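Local structure of Sel1 repeat family protein (Pseudomonas aeruginosa, 6LCH) at residues 205-208 / 213-216; 192-197 / 229-234; 156-161 / 170-175; 98-103 / 128-133. The protein probably serves as an immunity protein that neutralises PldB, an effector of the bacterium's type VI secretion system. All coordinates share one frame; numbering follows the deposited sequence.

Contact 1 of 4, residues 205-208 / 213-216; sequences LSRV and TPPA
A polar tie between a helix end and the loop that follows it joins Arg207 to Thr213, in an all-helical protein of the Sel1 repeat family. Residues 205-208 form the last turn of helix 199-208, and residues 213-216 belong to the irregular connection that leads on to helix 225-240. Helix ends often present backbone carbonyls to partners other than their own helix, and this site is a worked example. The hydroxyl of Thr213 donates a hydrogen bond from OG1 to Arg207 O over 2.5 Å, a separation short enough that its exact value deserves caution. The donor stands 22° from the carbonyl plane, with a C=O...OG1 angle of 121°. Thr213 can reach the carbonyl because OG1 lies anti to its own carbonyl carbon (chi1 -56°), while CG2 comes within 3.5 Å of the same Arg207 O.

The arginine side chain folds back over the threonine. Bends at chi2 and chi3 carry the guanidinium to Thr213, whose OG1 lies over one of its faces. No second hydrogen bond results: Arg207 NH2 and Thr213 OG1 are 3.4 Å apart at a poor angle. NH2 has instead a long, weak ion pair with Glu212. Elsewhere on this turn, Leu205 touches Tyr190 and Val194 of helix 183-195, whereas Ser206 touches Arg228 and Tyr232 of helix 225-240, so the loop is tied to a helix that packs on both. Pro214 marks the margin of the contact, with its CD 4.3 Å from Arg207 NH2.

Contact 2 of 4, residues 192-197 / 229-234; sequences VSVSQG and EAYYSI
Val194 and Ile234 face each other between two helices whose backbones stay well apart: their CA atoms, the closest pair between the segments, are 8.1 Å from one another. Residues 192-197 end helix 183-195 in a Schellman motif, with Gly197 at positive phi (93°) as the C-prime residue and Gly197 N bonded to Val194 O over 2.9 Å. Residues 229-234 run through the middle of helix 225-240. The first segment falls within a Sel1 repeat, a family of the TPR clan, and the contact lays helix 225-240 against the C-terminal end of helix 183-195.

Apolar side-chain atoms alone bridge the two segments, and Val194 is their hub. Its CG1, anti to the backbone N (chi1 178°), reaches out to Ile234 CG2 at 3.6 Å, and the two branched side chains meet at about a right angle. The ring of Tyr231 stands beside the same methyl and offers it an edge, whereas its OH makes a weak hydrogen bond to Gln191. Leu249 touches Val194, Tyr231 and Ile234 alike, and Leu205 of helix 199-208 packs on Val194 and Tyr231, so the small direct interface belongs to a larger buried cluster. The aromatic part of the contact is looser than the aliphatic one, with Tyr231 CD1 4.4 Å from Val194 CG1.

Contact 3 of 4, residues 156-161 / 170-175; sequences YTHCAA and YELGAY
Leu172 is the knuckle of this contact, pushed from helix 166-178 against Thr157, His158 and Ala161 of helix 150-162. Consecutive in the chain, the helices run roughly antiparallel, their short axes 10.1 Å apart at 138°, and the two segments fall in adjoining Sel1 repeat ranges. On another side of helix 150-162, Cys159 is disulfide-bonded to Cys10.

Branching at the end of leucine divides the work. With CG anti to the carbonyl carbon (chi1 -82°) and chi2 at 40°, CD1 goes to Thr157 and CD2 to Ala161, whose CB is 4.1 Å away; His158 CE1 lies a marginal 4.3 Å from the same CD2. Thr157 answers with its methyl: CG2, anti to the backbone N, also touches Glu171 CB at 4.0 Å. The Thr157 CG2 to Leu172 CD1 distance of 3.2 Å is tighter than usual for two carbons and is best treated as doubtful in detail.

Polar ends turn elsewhere. Thr157 OG1 bonds to Gly153 O one turn back in its own helix, and the bent Glu171 chain leads its carboxylate away from helix 150-162. With no hydrogen bond between the segments, their direct adhesion must rest on the fit of methyl groups and the burial of apolar surface.

Contact 4 of 4, residues 98-103 / 128-133; sequences QGFYDM and ASLGNP
Hydrogen bonding comes first, between Gln98 and Asn132. Asn132 CG, anti to the backbone N (chi1 178°), carries the amide across to Gln98. There ND2 of Asn132 donates to Gln98 OE1 over 2.8 Å, nearly straight at 167°; the acceptor lies in the asparagine's amide plane, yet the donor stands well above the carbonyl plane of the glutamine. Gln98 is itself held by its other end, because NE2 donates to Asp102 OD2 at 3.1 Å, one turn along the helix. Both ends of this amide are therefore fixed, which sets its flip.

Capping is the second kind. Asn132 is the N-cap of helix 133-146: its OD1 accepts from Ala135 N, while ND2 has a further partner in Glu13 OE2. Just before it, Gly131 is the C-prime residue of a Schellman motif closing helix 123-129, with Gly131 N bonded to Ala128 O over 2.9 Å.

Van der Waals contacts flank these bonds. Leu130 CD1 meets the Phe100 ring at CE2, 3.7 Å away, and Asn132 OD1 lies 3.5 Å from Tyr101 CB.

Helix 97-107 thus leans on the short connection between helices 123-129 and 133-146: Phe100 also packs on Ala127 of the former, Tyr101 on Pro134 of the latter, and Met103 on Tyr88 of helix 81-93.

The four contacts are spread along an all-helical chain, as in Sel1 repeat proteins, which stack helices into a superhelix. Contacts 1 and 2 share a cluster: Leu205 CD2 packs on Tyr231 CE1 at 3.5 Å and on Val194 CG2 at 3.7 Å, and the chain closes contact 1 within the span of contact 2. Contact 3 packs against contact 2, with Gln196 NE2 3.5 Å from Ala161 O and no hydrogen bond assigned, and against contact 4 through Ala160 CB and Pro133 O at 3.6 Å. Contacts 1 and 4 lie on opposite sides of the chain's centre, their own centres about 34 Å apart; with nearest atoms about 20 Å apart, they do not touch.

Contact 1 of 4, residues 205-208 / 213-216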
loop_
_atom_site.group_PDB
_atom_site.type_symbol
_atom_site.label_atom_id
_atom_site.label_comp_id
_atom_site.label_asym_id
_atom_site.label_seq_id
_atom_site.Cartn_x
_atom_site.Cartn_y
_atom_site.Cartn_z
ATOM N N LEU A 205 5.506 15.314 -2.734
ATOM C CA LEU A 205 6.009 16.050 -3.886
ATOM C C LEU A 205 5.386 17.435 -3.973
ATOM O O LEU A 205 6.014 18.363 -4.494
ATOM C CB LEU A 205 5.760 15.253 -5.168
ATOM C CG LEU A 205 6.866 14.263 -5.541
ATOM C CD1 LEU A 205 7.473 13.632 -4.296
ATOM C CD2 LEU A 205 6.339 13.183 -6.489
ATOM N N SER A 206 4.166 17.595 -3.456
ATOM C CA SER A 206 3.556 18.918 -3.383
ATOM C C SER A 206 4.390 19.861 -2.526
ATOM O O SER A 206 4.627 21.016 -2.900
ATOM C CB SER A 206 2.138 18.808 -2.828
ATOM O OG SER A 206 1.759 20.010 -2.188
ATOM N N ARG A 207 4.836 19.388 -1.360
ATOM C CA ARG A 207 5.662 20.216 -0.488
ATOM C C ARG A 207 7.083 20.357 -1.016
ATOM O O ARG A 207 7.718 21.397 -0.802
ATOM C CB ARG A 207 5.677 19.632 0.923
ATOM C CG ARG A 207 4.298 19.248 1.435
ATOM C CD ARG A 207 4.103 19.680 2.877
ATOM N NE ARG A 207 4.548 21.050 3.114
ATOM C CZ ARG A 207 5.378 21.411 4.088
ATOM N NH1 ARG A 207 5.858 20.504 4.927
ATOM N NH2 ARG A 207 5.726 22.683 4.224
ATOM N N VAL A 208 7.595 19.329 -1.697
ATOM C CA VAL A 208 8.913 19.419 -2.325
ATOM C C VAL A 208 8.980 20.643 -3.233
ATOM O O VAL A 208 9.922 21.442 -3.172
ATOM C CB VAL A 208 9.222 18.126 -3.101
ATOM C CG1 VAL A 208 10.281 18.375 -4.161
ATOM C CG2 VAL A 208 9.647 17.014 -2.149
ATOM N N THR A 213 7.935 25.510 1.807
ATOM C CA THR A 213 8.585 24.388 2.473
ATOM C C THR A 213 10.027 24.746 2.813
ATOM O O THR A 213 10.753 25.247 1.947
ATOM C CB THR A 213 8.562 23.149 1.583
ATOM O OG1 THR A 213 7.210 22.849 1.210
ATOM C CG2 THR A 213 9.165 21.951 2.303
ATOM N N PRO A 214 10.474 24.508 4.043
ATOM C CA PRO A 214 11.885 24.714 4.374
ATOM C C PRO A 214 12.764 23.921 3.426
ATOM O O PRO A 214 12.479 22.747 3.145
ATOM C CB PRO A 214 11.995 24.188 5.814
ATOM C CG PRO A 214 10.609 24.282 6.358
ATOM C CD PRO A 214 9.695 24.026 5.197
ATOM N N PRO A 215 13.820 24.538 2.891
ATOM C CA PRO A 215 14.618 23.864 1.852
ATOM C C PRO A 215 15.092 22.477 2.251
ATOM O O PRO A 215 15.150 21.586 1.396
ATOM C CB PRO A 215 15.790 24.829 1.638
ATOM C CG PRO A 215 15.254 26.166 2.040
ATOM C CD PRO A 215 14.312 25.898 3.178
ATOM N N ALA A 216 15.412 22.271 3.532
ATOM C CA ALA A 216 15.836 20.954 3.997
ATOM C C ALA A 216 14.765 19.901 3.732
ATOM O O ALA A 216 15.059 18.813 3.226
ATOM C CB ALA A 216 16.181 21.012 5.487
#

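Contact 2 of 4, residues 192-197 / 229-234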
loop_
_atom_site.group_PDB
_atom_site.type_symbol
_atom_site.label_atom_id
_atom_site.label_comp_id
_atom_site.label_asym_id
_atom_site.label_seq_id
_atom_site.Cartn_x
_atom_site.Cartn_y
_atom_site.Cartn_z
ATOM N N VAL A 192 7.227 7.597 -8.978
ATOM C CA VAL A 192 6.671 6.291 -9.333
ATOM C C VAL A 192 5.572 5.901 -8.355
ATOM O O VAL A 192 4.531 5.356 -8.748
ATOM C CB VAL A 192 7.788 5.231 -9.381
ATOM C CG1 VAL A 192 7.198 3.826 -9.362
ATOM C CG2 VAL A 192 8.658 5.432 -10.604
ATOM N N SER A 193 5.780 6.190 -7.070
ATOM C CA SER A 193 4.754 5.940 -6.064
ATOM C C SER A 193 3.463 6.676 -6.398
ATOM O O SER A 193 2.370 6.110 -6.278
ATOM C CB SER A 193 5.273 6.353 -4.687
ATOM O OG SER A 193 4.336 6.049 -3.670
ATOM N N VAL A 194 3.571 7.934 -6.831
ATOM C CA VAL A 194 2.385 8.701 -7.206
ATOM C C VAL A 194 1.653 8.023 -8.356
ATOM O O VAL A 194 0.435 7.819 -8.303
ATOM C CB VAL A 194 2.771 10.147 -7.564
ATOM C CG1 VAL A 194 1.538 10.928 -7.989
ATOM C CG2 VAL A 194 3.458 10.816 -6.392
ATOM N N SER A 195 2.385 7.662 -9.412
ATOM C CA SER A 195 1.773 7.015 -10.569
ATOM C C SER A 195 1.107 5.689 -10.225
ATOM O O SER A 195 0.331 5.178 -11.041
ATOM C CB SER A 195 2.816 6.796 -11.668
ATOM O OG SER A 195 3.822 5.884 -11.260
ATOM N N GLN A 196 1.381 5.127 -9.048
ATOM C CA GLN A 196 0.759 3.893 -8.591
ATOM C C GLN A 196 -0.357 4.134 -7.582
ATOM O O GLN A 196 -0.820 3.180 -6.948
ATOM C CB GLN A 196 1.808 2.964 -7.978
ATOM C CG GLN A 196 2.892 2.511 -8.934
ATOM C CD GLN A 196 4.106 1.996 -8.197
ATOM O OE1 GLN A 196 4.285 2.279 -7.013
ATOM N NE2 GLN A 196 4.947 1.238 -8.888
ATOM N N GLY A 197 -0.809 5.375 -7.429
ATOM C CA GLY A 197 -1.819 5.687 -6.441
ATOM C C GLY A 197 -1.278 6.127 -5.103
ATOM O O GLY A 197 -2.022 6.120 -4.115
ATOM N N GLU A 229 1.156 22.323 -7.746
ATOM C CA GLU A 229 -0.279 22.100 -7.838
ATOM C C GLU A 229 -0.609 20.791 -8.536
ATOM O O GLU A 229 -1.571 20.114 -8.155
ATOM C CB GLU A 229 -0.962 23.249 -8.562
ATOM C CG GLU A 229 -2.455 23.140 -8.439
ATOM C CD GLU A 229 -3.117 22.491 -9.628
ATOM O OE1 GLU A 229 -2.393 22.038 -10.539
ATOM O OE2 GLU A 229 -4.364 22.433 -9.650
ATOM N N ALA A 230 0.155 20.433 -9.572
ATOM C CA ALA A 230 -0.097 19.176 -10.271
ATOM C C ALA A 230 -0.041 17.992 -9.318
ATOM O O ALA A 230 -0.791 17.022 -9.484
ATOM C CB ALA A 230 0.910 18.994 -11.406
ATOM N N TYR A 231 0.822 18.062 -8.302
ATOM C CA TYR A 231 0.913 16.971 -7.342
ATOM C C TYR A 231 -0.164 17.076 -6.273
ATOM O O TYR A 231 -0.800 16.071 -5.937
ATOM C CB TYR A 231 2.306 16.945 -6.717
ATOM C CG TYR A 231 3.331 16.352 -7.650
ATOM C CD1 TYR A 231 3.246 15.024 -8.043
ATOM C CD2 TYR A 231 4.368 17.121 -8.153
ATOM C CE1 TYR A 231 4.167 14.478 -8.902
ATOM C CE2 TYR A 231 5.298 16.586 -9.013
ATOM C CZ TYR A 231 5.196 15.261 -9.384
ATOM O OH TYR A 231 6.123 14.717 -10.242
ATOM N N TYR A 232 -0.405 18.279 -5.742
ATOM C CA TYR A 232 -1.453 18.413 -4.737
ATOM C C TYR A 232 -2.820 18.068 -5.306
ATOM O O TYR A 232 -3.670 17.534 -4.584
ATOM C CB TYR A 232 -1.482 19.825 -4.152
ATOM C CG TYR A 232 -2.333 19.889 -2.905
ATOM C CD1 TYR A 232 -1.909 19.284 -1.731
ATOM C CD2 TYR A 232 -3.573 20.513 -2.913
ATOM C CE1 TYR A 232 -2.681 19.321 -0.589
ATOM C CE2 TYR A 232 -4.357 20.554 -1.773
ATOM C CZ TYR A 232 -3.905 19.956 -0.614
ATOM O OH TYR A 232 -4.672 19.989 0.528
ATOM N N SER A 233 -3.052 18.367 -6.586
ATOM C CA SER A 233 -4.316 17.997 -7.213
ATOM C C SER A 233 -4.439 16.485 -7.351
ATOM O O SER A 233 -5.530 15.927 -7.179
ATOM C CB SER A 233 -4.447 18.671 -8.578
ATOM O OG SER A 233 -5.667 18.309 -9.204
ATOM N N ILE A 234 -3.336 15.808 -7.680
ATOM C CA ILE A 234 -3.340 14.347 -7.693
ATOM C C ILE A 234 -3.616 13.819 -6.295
ATOM O O ILE A 234 -4.385 12.865 -6.111
ATOM C CB ILE A 234 -2.007 13.814 -8.247
ATOM C CG1 ILE A 234 -1.976 13.908 -9.772
ATOM C CG2 ILE A 234 -1.759 12.381 -7.783
ATOM C CD1 ILE A 234 -0.588 13.731 -10.355
#

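Contact 3 of 4, residues 156-161 / 170-175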
loop_
_atom_site.group_PDB
_atom_site.type_symbol
_atom_site.label_atom_id
_atom_site.label_comp_id
_atom_site.label_asym_id
_atom_site.label_seq_id
_atom_site.Cartn_x
_atom_site.Cartn_y
_atom_site.Cartn_z
ATOM N N TYR A 156 12.959 -7.119 -0.703
ATOM C CA TYR A 156 11.535 -7.343 -0.482
ATOM C C TYR A 156 10.718 -6.121 -0.863
ATOM O O TYR A 156 9.640 -6.244 -1.451
ATOM C CB TYR A 156 11.283 -7.715 0.975
ATOM C CG TYR A 156 11.664 -9.138 1.299
ATOM C CD1 TYR A 156 11.839 -10.070 0.290
ATOM C CD2 TYR A 156 11.849 -9.546 2.612
ATOM C CE1 TYR A 156 12.188 -11.374 0.580
ATOM C CE2 TYR A 156 12.195 -10.839 2.911
ATOM C CZ TYR A 156 12.367 -11.751 1.894
ATOM O OH TYR A 156 12.712 -13.046 2.190
ATOM N N THR A 157 11.216 -4.928 -0.532
ATOM C CA THR A 157 10.519 -3.715 -0.934
ATOM C C THR A 157 10.524 -3.551 -2.449
ATOM O O THR A 157 9.563 -3.014 -3.015
ATOM C CB THR A 157 11.142 -2.497 -0.251
ATOM O OG1 THR A 157 11.491 -2.838 1.093
ATOM C CG2 THR A 157 10.147 -1.356 -0.209
ATOM N N HIS A 158 11.579 -4.016 -3.123
ATOM C CA HIS A 158 11.592 -3.972 -4.582
ATOM C C HIS A 158 10.604 -4.969 -5.176
ATOM O O HIS A 158 9.967 -4.684 -6.195
ATOM C CB HIS A 158 13.005 -4.213 -5.112
ATOM C CG HIS A 158 13.788 -2.954 -5.326
ATOM N ND1 HIS A 158 13.598 -2.139 -6.422
ATOM C CD2 HIS A 158 14.747 -2.360 -4.578
ATOM C CE1 HIS A 158 14.417 -1.106 -6.347
ATOM N NE2 HIS A 158 15.125 -1.215 -5.237
ATOM N N CYS A 159 10.457 -6.140 -4.548
ATOM C CA CYS A 159 9.456 -7.100 -5.002
ATOM C C CYS A 159 8.055 -6.510 -4.911
ATOM O O CYS A 159 7.218 -6.733 -5.795
ATOM C CB CYS A 159 9.555 -8.382 -4.174
ATOM S SG CYS A 159 8.529 -9.746 -4.768
ATOM N N ALA A 160 7.791 -5.738 -3.855
ATOM C CA ALA A 160 6.463 -5.173 -3.656
ATOM C C ALA A 160 6.155 -4.083 -4.676
ATOM O O ALA A 160 5.039 -4.023 -5.204
ATOM C CB ALA A 160 6.338 -4.636 -2.231
ATOM N N ALA A 161 7.120 -3.205 -4.968
ATOM C CA ALA A 161 6.829 -2.115 -5.897
ATOM C C ALA A 161 6.714 -2.605 -7.333
ATOM O O ALA A 161 5.969 -2.015 -8.121
ATOM C CB ALA A 161 7.891 -1.028 -5.814
ATOM N N TYR A 170 7.111 4.348 -2.214
ATOM C CA TYR A 170 7.311 5.441 -1.266
ATOM C C TYR A 170 8.467 5.134 -0.322
ATOM O O TYR A 170 9.311 5.995 -0.057
ATOM C CB TYR A 170 6.027 5.702 -0.474
ATOM C CG TYR A 170 6.146 6.825 0.545
ATOM C CD1 TYR A 170 5.822 8.133 0.206
ATOM C CD2 TYR A 170 6.582 6.576 1.840
ATOM C CE1 TYR A 170 5.930 9.158 1.128
ATOM C CE2 TYR A 170 6.699 7.596 2.767
ATOM C CZ TYR A 170 6.369 8.882 2.405
ATOM O OH TYR A 170 6.479 9.896 3.327
ATOM N N GLU A 171 8.511 3.909 0.205
ATOM C CA GLU A 171 9.617 3.506 1.069
ATOM C C GLU A 171 10.940 3.505 0.319
ATOM O O GLU A 171 11.998 3.695 0.928
ATOM C CB GLU A 171 9.346 2.124 1.663
ATOM C CG GLU A 171 8.144 2.066 2.586
ATOM C CD GLU A 171 8.280 2.980 3.791
ATOM O OE1 GLU A 171 9.335 2.930 4.465
ATOM O OE2 GLU A 171 7.336 3.751 4.060
ATOM N N LEU A 172 10.901 3.289 -0.995
ATOM C CA LEU A 172 12.102 3.429 -1.813
ATOM C C LEU A 172 12.605 4.862 -1.788
ATOM O O LEU A 172 13.774 5.123 -1.475
ATOM C CB LEU A 172 11.812 3.002 -3.250
ATOM C CG LEU A 172 11.849 1.511 -3.538
ATOM C CD1 LEU A 172 11.209 0.742 -2.408
ATOM C CD2 LEU A 172 11.141 1.270 -4.839
ATOM N N GLY A 173 11.731 5.805 -2.142
ATOM C CA GLY A 173 12.097 7.209 -2.074
ATOM C C GLY A 173 12.617 7.600 -0.709
ATOM O O GLY A 173 13.661 8.243 -0.592
ATOM N N ALA A 174 11.897 7.202 0.346
ATOM C CA ALA A 174 12.363 7.459 1.704
ATOM C C ALA A 174 13.757 6.892 1.923
ATOM O O ALA A 174 14.629 7.569 2.479
ATOM C CB ALA A 174 11.382 6.874 2.721
ATOM N N TYR A 175 13.992 5.658 1.474
ATOM C CA TYR A 175 15.300 5.042 1.661
ATOM C C TYR A 175 16.397 5.861 0.995
ATOM O O TYR A 175 17.407 6.201 1.626
ATOM C CB TYR A 175 15.301 3.618 1.109
ATOM C CG TYR A 175 16.685 3.016 1.075
ATOM C CD1 TYR A 175 17.259 2.495 2.225
ATOM C CD2 TYR A 175 17.422 2.980 -0.102
ATOM C CE1 TYR A 175 18.526 1.948 2.204
ATOM C CE2 TYR A 175 18.689 2.435 -0.132
ATOM C CZ TYR A 175 19.237 1.924 1.024
ATOM O OH TYR A 175 20.500 1.380 1.001
#

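Contact 4 of 4, residues 98-103 / 128-133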
loop_
_atom_site.group_PDB
_atom_site.type_symbol
_atom_site.label_atom_id
_atom_site.label_comp_id
_atom_site.label_asym_id
_atom_site.label_seq_id
_atom_site.Cartn_x
_atom_site.Cartn_y
_atom_site.Cartn_z
ATOM N N GLN A 98 -3.144 -11.759 1.149
ATOM C CA GLN A 98 -3.525 -10.662 2.034
ATOM C C GLN A 98 -4.157 -11.175 3.325
ATOM O O GLN A 98 -4.075 -10.508 4.362
ATOM C CB GLN A 98 -4.482 -9.709 1.308
ATOM C CG GLN A 98 -4.779 -8.409 2.064
ATOM C CD GLN A 98 -3.580 -7.479 2.132
ATOM O OE1 GLN A 98 -2.796 -7.379 1.183
ATOM N NE2 GLN A 98 -3.434 -6.787 3.258
ATOM N N GLY A 99 -4.776 -12.357 3.288
ATOM C CA GLY A 99 -5.382 -12.904 4.494
ATOM C C GLY A 99 -4.373 -13.182 5.592
ATOM O O GLY A 99 -4.663 -12.999 6.776
ATOM N N PHE A 100 -3.168 -13.619 5.215
ATOM C CA PHE A 100 -2.121 -13.856 6.205
ATOM C C PHE A 100 -1.617 -12.546 6.800
ATOM O O PHE A 100 -1.424 -12.438 8.018
ATOM C CB PHE A 100 -0.970 -14.631 5.566
ATOM C CG PHE A 100 -1.354 -16.004 5.093
ATOM C CD1 PHE A 100 -1.422 -17.063 5.981
ATOM C CD2 PHE A 100 -1.653 -16.234 3.759
ATOM C CE1 PHE A 100 -1.777 -18.334 5.549
ATOM C CE2 PHE A 100 -2.006 -17.505 3.320
ATOM C CZ PHE A 100 -2.066 -18.552 4.219
ATOM N N TYR A 101 -1.369 -11.548 5.948
ATOM C CA TYR A 101 -0.959 -10.233 6.432
ATOM C C TYR A 101 -1.983 -9.657 7.403
ATOM O O TYR A 101 -1.617 -9.076 8.431
ATOM C CB TYR A 101 -0.757 -9.283 5.250
ATOM C CG TYR A 101 -0.414 -7.855 5.633
ATOM C CD1 TYR A 101 -1.404 -6.883 5.752
ATOM C CD2 TYR A 101 0.903 -7.477 5.855
ATOM C CE1 TYR A 101 -1.090 -5.582 6.092
ATOM C CE2 TYR A 101 1.226 -6.176 6.196
ATOM C CZ TYR A 101 0.229 -5.234 6.315
ATOM O OH TYR A 101 0.557 -3.940 6.651
ATOM N N ASP A 102 -3.270 -9.801 7.088
ATOM C CA ASP A 102 -4.298 -9.202 7.931
ATOM C C ASP A 102 -4.397 -9.914 9.274
ATOM O O ASP A 102 -4.636 -9.275 10.303
ATOM C CB ASP A 102 -5.652 -9.225 7.220
ATOM C CG ASP A 102 -5.675 -8.385 5.956
ATOM O OD1 ASP A 102 -6.402 -8.766 5.014
ATOM O OD2 ASP A 102 -4.981 -7.347 5.895
ATOM N N MET A 103 -4.230 -11.239 9.283
ATOM C CA MET A 103 -4.364 -11.983 10.531
ATOM C C MET A 103 -3.214 -11.684 11.484
ATOM O O MET A 103 -3.419 -11.586 12.699
ATOM C CB MET A 103 -4.441 -13.481 10.246
ATOM C CG MET A 103 -4.728 -14.309 11.478
ATOM S SD MET A 103 -6.434 -14.171 12.018
ATOM C CE MET A 103 -7.211 -15.365 10.929
ATOM N N ALA A 128 4.339 -12.713 2.682
ATOM C CA ALA A 128 5.447 -12.367 1.801
ATOM C C ALA A 128 5.852 -13.554 0.939
ATOM O O ALA A 128 6.273 -13.377 -0.212
ATOM C CB ALA A 128 6.641 -11.872 2.617
ATOM N N SER A 129 5.731 -14.780 1.476
ATOM C CA SER A 129 6.059 -15.960 0.684
ATOM C C SER A 129 5.145 -16.122 -0.521
ATOM O O SER A 129 5.525 -16.787 -1.492
ATOM C CB SER A 129 6.000 -17.236 1.528
ATOM O OG SER A 129 4.670 -17.637 1.796
ATOM N N LEU A 130 3.948 -15.548 -0.472
ATOM C CA LEU A 130 3.029 -15.562 -1.595
ATOM C C LEU A 130 3.076 -14.262 -2.382
ATOM O O LEU A 130 2.217 -14.034 -3.238
ATOM C CB LEU A 130 1.613 -15.846 -1.094
ATOM C CG LEU A 130 1.517 -17.204 -0.388
ATOM C CD1 LEU A 130 0.199 -17.376 0.361
ATOM C CD2 LEU A 130 1.717 -18.323 -1.396
ATOM N N GLY A 131 4.052 -13.400 -2.102
ATOM C CA GLY A 131 4.212 -12.172 -2.848
ATOM C C GLY A 131 3.304 -11.040 -2.428
ATOM O O GLY A 131 3.086 -10.118 -3.215
ATOM N N ASN A 132 2.774 -11.077 -1.215
ATOM C CA ASN A 132 1.876 -10.027 -0.747
ATOM C C ASN A 132 2.620 -8.704 -0.626
ATOM O O ASN A 132 3.590 -8.618 0.137
ATOM C CB ASN A 132 1.272 -10.423 0.594
ATOM C CG ASN A 132 0.372 -9.353 1.160
ATOM O OD1 ASN A 132 0.722 -8.691 2.136
ATOM N ND2 ASN A 132 -0.792 -9.171 0.546
ATOM N N PRO A 133 2.221 -7.664 -1.355
ATOM C CA PRO A 133 2.978 -6.398 -1.336
ATOM C C PRO A 133 2.986 -5.732 0.033
ATOM O O PRO A 133 4.035 -5.215 0.447
ATOM C CB PRO A 133 2.254 -5.538 -2.386
ATOM C CG PRO A 133 1.651 -6.540 -3.326
ATOM C CD PRO A 133 1.240 -7.700 -2.456
#